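Local coordinates for UPF0303 protein YBR137W (PDB 4CLC) that is of uncharacterised function but belongs to the UPF0303 family and contains a domain related to the haem-degrading protein HbpS, so a similar role is possible though unproven, at residues Phe40-Gly43 / Thr44-Asn48. Numbering follows the deposited sequence.
Sequences FDLG and TYIRN
Phe-40 and Thr-44, one turn apart on the α-helix 36-53 of this HbpS-like domain, meet through a CH-pi contact. Thr-44 CG2 lies over one face of the Phe-40 ring, 4.0 Å from its centroid and displaced toward CZ. CG of Phe-40 is anti to the backbone N (chi1 -178°), which carries the ring along the helix to the methyl. Threonine suits the site because its two branches do different work: while CG2 covers the ring, OG1, set between the backbone N and the carbonyl carbon (chi1 52°), turns back to the preceding turn. There Thr-44 OG1 stands 3.0 Å from Phe-40 O and 3.1 Å from Asp-41 O, both within range of its single proton. An alanine in place of Thr-44 removes both branches, and would probably bare part of the ring face and leave Phe-40 O and Asp-41 O with their backbone N-H partners but no side-chain hydroxyl. Phe-72 of strand 70-75 packs against both Phe-40 and Thr-44.

Leu-42 and Ile-46 give another side of the helix an aliphatic strip, as befits a surface laid on the sheet and on helix 153-168: Leu-42 touches Ile-63 and Leu-164, and Ile-46 touches Ile-61 and Leu-146. Backbone hydrogen bonds join the turns, among them Tyr-45 N to Asp-41 O at 2.9 Å. Between the two aliphatic residues, Leu-42 CD1 rests 3.9 Å from Ile-46 CD1.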
# COMPACT_ATOMS: atom_id res chain seq x y z
N PHE D 40 31.11 14.26 14.69
CA PHE D 40 31.28 13.53 15.93
C PHE D 40 31.63 14.49 17.07
O PHE D 40 31.16 14.35 18.21
CB PHE D 40 32.35 12.45 15.79
CG PHE D 40 32.54 11.64 17.04
CD1 PHE D 40 31.60 10.69 17.41
CD2 PHE D 40 33.64 11.85 17.87
CE1 PHE D 40 31.75 9.94 18.56
CE2 PHE D 40 33.80 11.12 19.02
CZ PHE D 40 32.86 10.15 19.37
N ASP D 41 32.47 15.47 16.74
CA ASP D 41 32.83 16.47 17.71
C ASP D 41 31.57 17.21 18.12
O ASP D 41 31.25 17.28 19.31
CB ASP D 41 33.90 17.42 17.15
CG ASP D 41 35.23 16.73 16.95
OD1 ASP D 41 35.47 15.71 17.65
OD2 ASP D 41 36.03 17.18 16.09
N LEU D 42 30.83 17.73 17.14
CA LEU D 42 29.61 18.48 17.44
C LEU D 42 28.61 17.68 18.27
O LEU D 42 28.02 18.21 19.21
CB LEU D 42 28.94 18.95 16.15
CG LEU D 42 27.54 19.52 16.41
CD1 LEU D 42 27.65 20.80 17.21
CD2 LEU D 42 26.81 19.75 15.11
N GLY D 43 28.41 16.42 17.93
CA GLY D 43 27.47 15.59 18.65
C GLY D 43 27.84 15.34 20.10
O GLY D 43 26.96 15.28 20.97
N THR D 44 29.13 15.15 20.38
CA THR D 44 29.53 14.82 21.75
C THR D 44 29.55 16.10 22.57
O THR D 44 29.21 16.11 23.75
CB THR D 44 30.91 14.09 21.83
OG1 THR D 44 31.91 14.81 21.10
CG2 THR D 44 30.80 12.70 21.24
N TYR D 45 29.90 17.19 21.90
CA TYR D 45 29.82 18.52 22.48
C TYR D 45 28.42 18.78 23.06
O TYR D 45 28.27 19.06 24.26
CB TYR D 45 30.15 19.54 21.40
CG TYR D 45 30.17 20.98 21.86
CD1 TYR D 45 31.16 21.43 22.72
CD2 TYR D 45 29.23 21.89 21.39
CE1 TYR D 45 31.21 22.76 23.12
CE2 TYR D 45 29.27 23.22 21.79
CZ TYR D 45 30.26 23.65 22.65
OH TYR D 45 30.31 24.96 23.05
N ILE D 46 27.41 18.66 22.21
CA ILE D 46 26.03 18.77 22.63
C ILE D 46 25.68 17.74 23.68
O ILE D 46 24.87 18.01 24.57
CB ILE D 46 25.08 18.58 21.43
CG1 ILE D 46 25.41 19.58 20.33
CG2 ILE D 46 23.62 18.70 21.85
CD1 ILE D 46 24.56 19.41 19.14
N ARG D 47 26.27 16.56 23.58
CA ARG D 47 25.91 15.50 24.50
C ARG D 47 26.37 15.91 25.88
O ARG D 47 25.64 15.74 26.86
CB ARG D 47 26.52 14.15 24.11
CG ARG D 47 26.06 12.99 25.01
CD ARG D 47 26.74 11.69 24.65
NE ARG D 47 26.35 10.62 25.55
CZ ARG D 47 26.96 10.38 26.70
NH1 ARG D 47 27.97 11.16 27.07
NH2 ARG D 47 26.57 9.39 27.49
N ASN D 48 27.56 16.48 25.93
CA ASN D 48 28.10 16.98 27.18
C ASN D 48 27.18 18.10 27.69
O ASN D 48 26.67 18.04 28.81
CB ASN D 48 29.53 17.49 26.99
CG ASN D 48 29.96 18.46 28.08
OD1 ASN D 48 30.21 19.64 27.83
ND2 ASN D 48 30.08 17.95 29.31